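Local coordinates for homoprotocatechuate 2,3-dioxygenase (Brevibacterium fuscum, PDB 4Z6M), which cleaves the aromatic ring of homoprotocatechuate with molecular oxygen, as an extradiol dioxygenase that uses an iron(II) ion, at residues S238-R243 with P261-I266; G246-S251 with Y255-D260; L153-Q158 with R265-T270. The protein carries 1 engineered substitution. One frame throughout, in Å; residues are numbered along the deposited sequence. Where two conformers were deposited one is given.

Contact 3 starts earliest in the chain. Strand 152-160 meets strand 265-270 after more than a hundred residues, and the long loop closes on the iron. Inside that loop the chain reaches 238-243, which contact 1 ties to 261-266. Contact 2 is nested in turn: it closes the hairpin of strands 244-247 and 254-259. Contacts 1 and 3 overlap at Arg265 and Ile266, so both end on strand 265-270. All three reach one mixed sheet, in which strands 244-247, 254-259 and 265-270 are consecutive neighbours. Contacts 2 and 3 meet where His248 NE2 hydrogen-bonds Glu267 OE2.

Contact 1 (S238-R243 with P261-I266); sequences SDRIER and PDNHRI
Glu242 and Arg265 form a salt bridge with two bonds. The guanidinium comes side-on, with one nitrogen for each carboxylate oxygen. Arg265 NE reaches Glu242 OE1 at 2.7 Å, nearly straight at 172°. Arg265 NH2 takes the syn lone pair of Glu242 OE2 at 2.9 Å. The two flat groups are nearly coplanar, and two bonds between them limit rotation of either group. Glu242 stretches straight out beyond CG to get there. Arg265 instead bends at chi3 (-68°), which turns its NE edge to the acid. Ser303 OG also bonds Glu242 OE2, and Trp304 makes a cation-pi contact with Arg265. Strand 254-259 runs between the two segments, with backbone bonds from Tyr257 to Glu242 and from Ile258 to Ile266, so these side chains reach across it. At the corner where the chain turns, a beta bulge sets Glu242 and Arg243 opposite Tyr257. Arg240 makes the second link, nearer the loop 261-264. Arg240 curls at its second and third torsions, and Arg240 NH2 gives a 2.7 Å bond to Asn263 OD1. The oxygen lies in the guanidinium plane, and the donor in the amide's carbonyl plane, though the two planes are turned 48° apart. A water accepts from Arg240 NH1 and donates to Asn263 OD1. Asn263 was modelled in two conformers; this bond and water bridge belong to the one described. Arg240 NH2 also bonds Asp260 O.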
loop_
_atom_site.group_PDB
_atom_site.type_symbol
_atom_site.label_atom_id
_atom_site.label_comp_id
_atom_site.label_asym_id
_atom_site.label_seq_id
_atom_site.Cartn_x
_atom_site.Cartn_y
_atom_site.Cartn_z
ATOM N N SER A 238 23.418 0.787 -1.899
ATOM C CA SER A 238 22.692 -0.398 -2.371
ATOM C C SER A 238 23.541 -1.660 -2.267
ATOM O O SER A 238 23.001 -2.767 -2.258
ATOM C CB SER A 238 22.172 -0.226 -3.801
ATOM O OG SER A 238 23.235 0.031 -4.708
ATOM N N ASP A 239 24.859 -1.493 -2.188
ATOM C CA ASP A 239 25.720 -2.630 -1.930
ATOM C C ASP A 239 25.517 -3.279 -0.574
ATOM O O ASP A 239 25.994 -4.395 -0.357
ATOM C CB ASP A 239 27.191 -2.287 -2.174
ATOM C CG ASP A 239 27.705 -1.119 -1.353
ATOM O OD1 ASP A 239 26.962 -0.169 -1.051
ATOM O OD2 ASP A 239 28.936 -1.129 -1.097
ATOM N N ARG A 240 24.827 -2.593 0.332
ATOM C CA ARG A 240 24.508 -3.146 1.638
ATOM C C ARG A 240 23.111 -3.773 1.671
ATOM O O ARG A 240 22.688 -4.272 2.686
ATOM C CB ARG A 240 24.619 -2.044 2.706
ATOM C CG ARG A 240 25.923 -1.247 2.691
ATOM C CD ARG A 240 27.153 -2.141 2.739
ATOM N NE ARG A 240 27.294 -2.772 4.032
ATOM C CZ ARG A 240 28.180 -3.725 4.308
ATOM N NH1 ARG A 240 28.908 -4.258 3.336
ATOM N NH2 ARG A 240 28.280 -4.202 5.536
ATOM N N ILE A 241 22.431 -3.784 0.534
ATOM C CA ILE A 241 21.251 -4.637 0.347
ATOM C C ILE A 241 21.763 -5.994 -0.104
ATOM O O ILE A 241 22.318 -6.122 -1.193
ATOM C CB ILE A 241 20.302 -4.072 -0.713
ATOM C CG1 ILE A 241 19.787 -2.684 -0.326
ATOM C CG2 ILE A 241 19.148 -5.035 -0.975
ATOM C CD1 ILE A 241 19.020 -1.985 -1.413
ATOM N N GLU A 242 21.632 -6.992 0.761
ATOM C CA GLU A 242 22.235 -8.293 0.470
ATOM C C GLU A 242 21.335 -9.116 -0.449
ATOM O O GLU A 242 21.825 -9.757 -1.376
ATOM C CB GLU A 242 22.489 -9.066 1.773
ATOM C CG GLU A 242 23.291 -10.339 1.550
ATOM C CD GLU A 242 23.232 -11.328 2.689
ATOM O OE1 GLU A 242 22.248 -11.336 3.425
ATOM O OE2 GLU A 242 24.213 -12.099 2.831
ATOM N N ARG A 243 20.037 -9.145 -0.151
ATOM C CA ARG A 243 19.127 -10.087 -0.799
ATOM C C ARG A 243 17.716 -9.571 -0.639
ATOM O O ARG A 243 17.296 -9.227 0.470
ATOM C CB ARG A 243 19.239 -11.456 -0.140
ATOM C CG ARG A 243 18.235 -12.487 -0.622
ATOM C CD ARG A 243 18.354 -13.828 0.080
ATOM N NE ARG A 243 17.125 -14.553 -0.195
ATOM C CZ ARG A 243 16.490 -15.364 0.645
ATOM N NH1 ARG A 243 17.066 -15.766 1.765
ATOM N NH2 ARG A 243 15.299 -15.814 0.311
ATOM N N PRO A 261 27.123 -1.913 9.453
ATOM C CA PRO A 261 28.520 -1.593 9.176
ATOM C C PRO A 261 29.536 -2.673 9.559
ATOM O O PRO A 261 30.622 -2.692 8.989
ATOM C CB PRO A 261 28.725 -0.274 9.925
ATOM C CG PRO A 261 27.362 0.362 9.866
ATOM C CD PRO A 261 26.434 -0.793 10.115
ATOM N N ASP A 262 29.178 -3.535 10.520
ATOM C CA ASP A 262 30.000 -4.676 10.921
ATOM C C ASP A 262 29.588 -5.976 10.229
ATOM O O ASP A 262 30.010 -7.061 10.640
ATOM C CB ASP A 262 29.934 -4.852 12.428
ATOM C CG ASP A 262 30.714 -3.785 13.154
ATOM O OD1 ASP A 262 31.936 -3.727 12.989
ATOM O OD2 ASP A 262 30.086 -2.967 13.832
ATOM N N ASN A 263 28.767 -5.840 9.187
ATOM C CA ASN A 263 28.219 -6.971 8.427
ATOM C C ASN A 263 27.167 -7.787 9.183
ATOM O O ASN A 263 26.723 -8.812 8.654
ATOM C CB ASN A 263 29.338 -7.874 7.856
ATOM C CG ASN A 263 30.354 -7.088 7.033
ATOM O OD1 ASN A 263 29.990 -6.147 6.329
ATOM N ND2 ASN A 263 31.629 -7.482 7.108
ATOM N N HIS A 264 26.728 -7.354 10.370
ATOM C CA HIS A 264 25.571 -7.997 11.004
ATOM C C HIS A 264 24.383 -7.871 10.042
ATOM O O HIS A 264 24.093 -6.791 9.538
ATOM C CB HIS A 264 25.185 -7.401 12.338
ATOM C CG HIS A 264 26.249 -7.461 13.379
ATOM N ND1 HIS A 264 26.897 -8.626 13.744
ATOM C CD2 HIS A 264 26.749 -6.487 14.166
ATOM C CE1 HIS A 264 27.750 -8.353 14.722
ATOM N NE2 HIS A 264 27.660 -7.062 15.005
ATOM N N ARG A 265 23.699 -8.987 9.802
ATOM C CA ARG A 265 22.554 -9.026 8.892
ATOM C C ARG A 265 21.266 -8.730 9.620
ATOM O O ARG A 265 20.968 -9.310 10.669
ATOM C CB ARG A 265 22.513 -10.408 8.254
ATOM C CG ARG A 265 21.382 -10.634 7.270
ATOM C CD ARG A 265 21.341 -12.065 6.765
ATOM N NE ARG A 265 22.468 -12.423 5.906
ATOM C CZ ARG A 265 23.502 -13.199 6.243
ATOM N NH1 ARG A 265 23.634 -13.690 7.470
ATOM N NH2 ARG A 265 24.415 -13.489 5.318
ATOM N N ILE A 266 20.496 -7.814 9.031
ATOM C CA ILE A 266 19.181 -7.452 9.545
ATOM C C ILE A 266 18.157 -7.832 8.474
ATOM O O ILE A 266 18.327 -7.483 7.296
ATOM C CB ILE A 266 19.087 -5.944 9.838
ATOM C CG1 ILE A 266 20.208 -5.541 10.820
ATOM C CG2 ILE A 266 17.717 -5.584 10.379
ATOM C CD1 ILE A 266 20.130 -6.168 12.185
HETATM O O HOH W 1 30.330 -6.830 3.308
#

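Contact 2 (G246-S251 with Y255-D260); sequences GRHGVS and YLYILD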
loop_
_atom_site.group_PDB
_atom_site.type_symbol
_atom_site.label_atom_id
_atom_site.label_comp_id
_atom_site.label_asym_id
_atom_site.label_seq_id
_atom_site.Cartn_x
_atom_site.Cartn_y
_atom_site.Cartn_z
ATOM N N GLY A 246 11.684 -9.725 -1.347
ATOM C CA GLY A 246 10.952 -10.856 -1.892
ATOM C C GLY A 246 9.778 -11.241 -1.037
ATOM O O GLY A 246 9.474 -10.621 -0.028
ATOM N N ARG A 247 9.136 -12.318 -1.477
ATOM C CA ARG A 247 8.170 -13.053 -0.676
ATOM C C ARG A 247 8.831 -14.365 -0.299
ATOM O O ARG A 247 9.301 -15.078 -1.171
ATOM C CB ARG A 247 6.912 -13.312 -1.522
ATOM C CG ARG A 247 5.921 -14.274 -0.908
ATOM C CD ARG A 247 5.102 -13.625 0.177
ATOM N NE ARG A 247 4.216 -12.580 -0.356
ATOM C CZ ARG A 247 3.468 -11.779 0.395
ATOM N NH1 ARG A 247 3.495 -11.880 1.729
ATOM N NH2 ARG A 247 2.686 -10.880 -0.182
ATOM N N HIS A 248 8.806 -14.721 0.984
ATOM C CA HIS A 248 9.305 -16.031 1.413
ATOM C C HIS A 248 8.265 -17.102 1.070
ATOM O O HIS A 248 7.060 -16.849 1.115
ATOM C CB HIS A 248 9.490 -16.059 2.906
ATOM C CG HIS A 248 10.722 -15.394 3.415
ATOM N ND1 HIS A 248 11.987 -15.660 2.928
ATOM C CD2 HIS A 248 10.886 -14.511 4.435
ATOM C CE1 HIS A 248 12.872 -14.960 3.629
ATOM N NE2 HIS A 248 12.228 -14.274 4.555
ATOM N N GLY A 249 8.728 -18.303 0.760
ATOM C CA GLY A 249 7.870 -19.473 0.788
ATOM C C GLY A 249 7.553 -19.841 2.223
ATOM O O GLY A 249 6.444 -19.646 2.729
ATOM N N VAL A 250 8.584 -20.340 2.886
ATOM C CA VAL A 250 8.517 -20.590 4.316
ATOM C C VAL A 250 8.194 -19.248 4.995
ATOM O O VAL A 250 8.864 -18.255 4.760
ATOM C CB VAL A 250 9.863 -21.083 4.855
ATOM C CG1 VAL A 250 9.804 -21.173 6.356
ATOM C CG2 VAL A 250 10.249 -22.429 4.256
ATOM N N SER A 251 7.172 -19.249 5.818
ATOM C CA SER A 251 6.624 -18.092 6.557
ATOM C C SER A 251 5.637 -17.226 5.789
ATOM O O SER A 251 4.848 -16.522 6.431
ATOM C CB SER A 251 7.693 -17.205 7.199
ATOM O OG SER A 251 8.209 -16.245 6.258
ATOM N N TYR A 255 9.944 -9.756 2.641
ATOM C CA TYR A 255 11.233 -9.683 3.320
ATOM C C TYR A 255 12.278 -8.887 2.564
ATOM O O TYR A 255 12.172 -8.650 1.345
ATOM C CB TYR A 255 11.773 -11.104 3.554
ATOM C CG TYR A 255 12.318 -11.776 2.312
ATOM C CD1 TYR A 255 13.615 -11.573 1.907
ATOM C CD2 TYR A 255 11.528 -12.619 1.524
ATOM C CE1 TYR A 255 14.132 -12.164 0.769
ATOM C CE2 TYR A 255 12.036 -13.221 0.385
ATOM C CZ TYR A 255 13.336 -12.985 -0.004
ATOM O OH TYR A 255 13.862 -13.612 -1.116
ATOM N N LEU A 256 13.336 -8.562 3.313
ATOM C CA LEU A 256 14.521 -7.897 2.800
ATOM C C LEU A 256 15.671 -8.219 3.739
ATOM O O LEU A 256 15.456 -8.234 4.946
ATOM C CB LEU A 256 14.318 -6.377 2.775
ATOM C CG LEU A 256 15.500 -5.523 2.293
ATOM C CD1 LEU A 256 15.823 -5.788 0.833
ATOM C CD2 LEU A 256 15.235 -4.068 2.583
ATOM N N TYR A 257 16.874 -8.472 3.215
ATOM C CA TYR A 257 18.061 -8.591 4.069
ATOM C C TYR A 257 19.080 -7.505 3.728
ATOM O O TYR A 257 19.440 -7.330 2.565
ATOM C CB TYR A 257 18.733 -9.962 3.923
ATOM C CG TYR A 257 17.826 -11.114 4.287
ATOM C CD1 TYR A 257 17.685 -11.565 5.599
ATOM C CD2 TYR A 257 17.065 -11.743 3.296
ATOM C CE1 TYR A 257 16.853 -12.625 5.908
ATOM C CE2 TYR A 257 16.236 -12.777 3.602
ATOM C CZ TYR A 257 16.129 -13.217 4.902
ATOM O OH TYR A 257 15.288 -14.250 5.151
ATOM N N ILE A 258 19.541 -6.800 4.759
ATOM C CA ILE A 258 20.520 -5.756 4.622
ATOM C C ILE A 258 21.661 -6.016 5.608
ATOM O O ILE A 258 21.529 -6.815 6.550
ATOM C CB ILE A 258 19.892 -4.351 4.809
ATOM C CG1 ILE A 258 19.322 -4.194 6.208
ATOM C CG2 ILE A 258 18.822 -4.115 3.737
ATOM C CD1 ILE A 258 18.645 -2.873 6.472
ATOM N N LEU A 259 22.761 -5.310 5.395
ATOM C CA LEU A 259 23.983 -5.513 6.190
ATOM C C LEU A 259 24.381 -4.232 6.917
ATOM O O LEU A 259 24.554 -3.214 6.284
ATOM C CB LEU A 259 25.143 -5.985 5.308
ATOM C CG LEU A 259 24.878 -7.273 4.538
ATOM C CD1 LEU A 259 25.994 -7.497 3.558
ATOM C CD2 LEU A 259 24.691 -8.469 5.452
ATOM N N ASP A 260 24.584 -4.323 8.225
ATOM C CA ASP A 260 25.043 -3.169 9.022
ATOM C C ASP A 260 26.552 -2.945 8.813
ATOM O O ASP A 260 27.193 -3.708 8.081
ATOM C CB ASP A 260 24.586 -3.299 10.488
ATOM C CG ASP A 260 25.597 -3.978 11.415
ATOM O OD1 ASP A 260 26.592 -4.566 10.934
ATOM O OD2 ASP A 260 25.371 -3.907 12.657
#
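The ring of Tyr255 is sandwiched between a glycine backbone and a histidine ring, both supplied by segment 246-251. Gly246 CA sits over one face, 3.9 Å from the centroid of the Tyr255 ring, in a CH-pi contact. The Tyr255 ring thus lies directly against the backbone of Gly246. His248 lies over the opposite face in an offset stack, with the His248 and Tyr255 centroids 3.8 Å apart and the planes at 13°. The side chains of His248 and Tyr255 approach at about a right angle, yet their rings lie almost flat on each other. Tyr255 CG stands between its backbone N and carbonyl carbon (chi1 75°), which folds the ring back over Gly246. Asp294 holds the hydroxyl of Tyr255.

The backbones pair at the same place. Gly246 and Tyr255 are an antiparallel hydrogen-bonded pair of the hairpin. Gly246 N bonds Tyr255 O at 2.9 Å, and Tyr255 N bonds Gly246 O at 2.8 Å. Tyr257 completes an aromatic cluster; its ring meets that of His248 rim to rim. Tyr257 OH lies near the His248 ring plane, 3.1 Å from His248 NE2.

The imidazole is thus fixed by the stack and by bonds on both nitrogens, ND1 to Arg293 O and NE2 to Glu267 OE2. Glu267 binds the iron, so His248 is a second-shell residue that probably orients the ligand carboxylate and tempers its charge.

Contact 3 (L153-Q158 with R265-T270); sequences LDHFNQ and RIEIYT. With FE2 (Fe (II) ion), chain E.
Strands 153-158 and 265-270 run roughly antiparallel, at 129° between their directions, but they do not pair directly. Their axes come no closer than 8.4 Å, because strand 211-218 lies between them in the sheet. A beta bulge places both Asp154 and His155 across from one residue of that strand, Ala216. Side chains therefore bridge the gap. His155 NE2 binds the iron at 2.2 Å and Glu267 OE1 binds it at 2.1 Å. These two atoms are close to each other because they share the metal. Glu267 reaches the iron with an extended chain, and its carboxylate plane is turned 86° from the imidazole. Glu267 OE2 is held by His248 NE2. His155 CG stands between the backbone N and the carbonyl carbon (chi1 64°), which sends NE2 to the iron. His155 ND1 gives a 2.7 Å bond to the anti lone pair of Asp154 OD2. That bond fixes the rotation of the ring and would probably make the imidazole a stronger donor to the metal. The CE1 edge of His155 meets the face of Tyr269 in an edge-to-face pair, with the His155 and Tyr269 centroids 5.0 Å apart. Asp154 OD2 also touches Tyr269 CE2, at 3.3 Å. The phenol OH is held by Asp272. Three waters and His214 complete the ligands, and Asn157 ND2 donates to one water. Gln200, the engineered residue, lies against His155. With His214 from strand 211-218, His155 and Glu267 form the two-histidine, one-carboxylate facial triad of extradiol dioxygenases, built on a sheet of the glyoxalase/bleomycin resistance/dioxygenase superfamily.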
loop_
_atom_site.group_PDB
_atom_site.type_symbol
_atom_site.label_atom_id
_atom_site.label_comp_id
_atom_site.label_asym_id
_atom_site.label_seq_id
_atom_site.Cartn_x
_atom_site.Cartn_y
_atom_site.Cartn_z
ATOM N N LEU A 153 10.234 -5.889 16.924
ATOM C CA LEU A 153 11.192 -6.972 16.776
ATOM C C LEU A 153 10.420 -8.247 16.478
ATOM O O LEU A 153 9.494 -8.586 17.227
ATOM C CB LEU A 153 11.974 -7.155 18.071
ATOM C CG LEU A 153 12.985 -8.303 18.032
ATOM C CD1 LEU A 153 14.103 -8.001 17.065
ATOM C CD2 LEU A 153 13.508 -8.580 19.421
ATOM N N ASP A 154 10.822 -8.984 15.456
ATOM C CA ASP A 154 10.118 -10.230 15.142
ATOM C C ASP A 154 10.819 -11.530 15.528
ATOM O O ASP A 154 10.167 -12.412 16.119
ATOM C CB ASP A 154 9.725 -10.310 13.684
ATOM C CG ASP A 154 8.734 -11.448 13.447
ATOM O OD1 ASP A 154 7.542 -11.296 13.802
ATOM O OD2 ASP A 154 9.169 -12.520 12.985
ATOM N N HIS A 155 12.104 -11.685 15.214
ATOM C CA HIS A 155 12.761 -12.942 15.498
ATOM C C HIS A 155 14.273 -12.849 15.379
ATOM O O HIS A 155 14.826 -11.872 14.867
ATOM C CB HIS A 155 12.251 -14.061 14.550
ATOM C CG HIS A 155 12.550 -13.862 13.086
ATOM N ND1 HIS A 155 11.663 -13.261 12.220
ATOM C CD2 HIS A 155 13.589 -14.273 12.319
ATOM C CE1 HIS A 155 12.158 -13.296 10.993
ATOM N NE2 HIS A 155 13.327 -13.910 11.028
ATOM N N PHE A 156 14.928 -13.909 15.844
ATOM C CA PHE A 156 16.324 -14.183 15.589
ATOM C C PHE A 156 16.447 -15.364 14.651
ATOM O O PHE A 156 15.522 -16.169 14.515
ATOM C CB PHE A 156 17.050 -14.557 16.896
ATOM C CG PHE A 156 16.789 -13.610 18.051
ATOM C CD1 PHE A 156 17.029 -12.238 17.936
ATOM C CD2 PHE A 156 16.315 -14.102 19.259
ATOM C CE1 PHE A 156 16.828 -11.403 19.016
ATOM C CE2 PHE A 156 16.108 -13.262 20.335
ATOM C CZ PHE A 156 16.356 -11.924 20.201
ATOM N N ASN A 157 17.623 -15.513 14.046
ATOM C CA ASN A 157 17.923 -16.708 13.263
ATOM C C ASN A 157 19.382 -17.093 13.526
ATOM O O ASN A 157 20.265 -16.250 13.408
ATOM C CB ASN A 157 17.654 -16.456 11.776
ATOM C CG ASN A 157 17.794 -17.708 10.933
ATOM O OD1 ASN A 157 18.843 -18.345 10.913
ATOM N ND2 ASN A 157 16.716 -18.070 10.225
ATOM N N GLN A 158 19.583 -18.345 13.935
ATOM C CA GLN A 158 20.869 -18.896 14.397
ATOM C C GLN A 158 21.417 -19.894 13.391
ATOM O O GLN A 158 20.677 -20.748 12.905
ATOM C CB GLN A 158 20.621 -19.625 15.701
ATOM C CG GLN A 158 20.006 -18.768 16.789
ATOM C CD GLN A 158 19.596 -19.551 18.003
ATOM O OE1 GLN A 158 18.512 -19.389 18.540
ATOM N NE2 GLN A 158 20.475 -20.426 18.445
ATOM N N ARG A 265 23.699 -8.987 9.802
ATOM C CA ARG A 265 22.554 -9.026 8.892
ATOM C C ARG A 265 21.266 -8.730 9.620
ATOM O O ARG A 265 20.968 -9.310 10.669
ATOM C CB ARG A 265 22.513 -10.408 8.254
ATOM C CG ARG A 265 21.382 -10.634 7.270
ATOM C CD ARG A 265 21.341 -12.065 6.765
ATOM N NE ARG A 265 22.468 -12.423 5.906
ATOM C CZ ARG A 265 23.502 -13.199 6.243
ATOM N NH1 ARG A 265 23.634 -13.690 7.470
ATOM N NH2 ARG A 265 24.415 -13.489 5.318
ATOM N N ILE A 266 20.496 -7.814 9.031
ATOM C CA ILE A 266 19.181 -7.452 9.545
ATOM C C ILE A 266 18.157 -7.832 8.474
ATOM O O ILE A 266 18.327 -7.483 7.296
ATOM C CB ILE A 266 19.087 -5.944 9.838
ATOM C CG1 ILE A 266 20.208 -5.541 10.820
ATOM C CG2 ILE A 266 17.717 -5.584 10.379
ATOM C CD1 ILE A 266 20.130 -6.168 12.185
ATOM N N GLU A 267 17.122 -8.556 8.886
ATOM C CA GLU A 267 15.974 -8.822 8.026
ATOM C C GLU A 267 14.875 -7.824 8.374
ATOM O O GLU A 267 14.624 -7.531 9.553
ATOM C CB GLU A 267 15.462 -10.245 8.226
ATOM C CG GLU A 267 14.381 -10.654 7.249
ATOM C CD GLU A 267 13.865 -12.051 7.448
ATOM O OE1 GLU A 267 14.303 -12.722 8.398
ATOM O OE2 GLU A 267 12.983 -12.478 6.650
ATOM N N ILE A 268 14.180 -7.368 7.338
ATOM C CA ILE A 268 12.936 -6.633 7.479
ATOM C C ILE A 268 11.826 -7.532 6.936
ATOM O O ILE A 268 12.028 -8.197 5.945
ATOM C CB ILE A 268 12.963 -5.284 6.720
ATOM C CG1 ILE A 268 14.343 -4.575 6.780
ATOM C CG2 ILE A 268 11.803 -4.439 7.234
ATOM C CD1 ILE A 268 14.743 -4.154 8.153
ATOM N N TYR A 269 10.696 -7.601 7.634
ATOM C CA TYR A 269 9.777 -8.707 7.531
ATOM C C TYR A 269 8.354 -8.222 7.740
ATOM O O TYR A 269 8.095 -7.364 8.599
ATOM C CB TYR A 269 10.140 -9.675 8.647
ATOM C CG TYR A 269 9.450 -10.997 8.806
ATOM C CD1 TYR A 269 9.946 -12.139 8.191
ATOM C CD2 TYR A 269 8.391 -11.123 9.675
ATOM C CE1 TYR A 269 9.380 -13.376 8.452
ATOM C CE2 TYR A 269 7.820 -12.355 9.931
ATOM C CZ TYR A 269 8.326 -13.488 9.315
ATOM O OH TYR A 269 7.814 -14.732 9.589
ATOM N N THR A 270 7.391 -8.754 7.002
ATOM C CA THR A 270 5.987 -8.431 7.328
ATOM C C THR A 270 5.035 -9.500 6.830
ATOM O O THR A 270 5.296 -10.140 5.820
ATOM C CB THR A 270 5.568 -7.036 6.801
ATOM O OG1 THR A 270 4.315 -6.641 7.396
ATOM C CG2 THR A 270 5.450 -6.993 5.277
HETATM FE FE FE2 E . 14.300 -14.629 9.170
HETATM O O HOH W 2 14.218 -16.616 10.012
HETATM O O HOH W 3 12.391 -14.813 8.181
HETATM O O HOH W 4 15.053 -15.595 7.331
#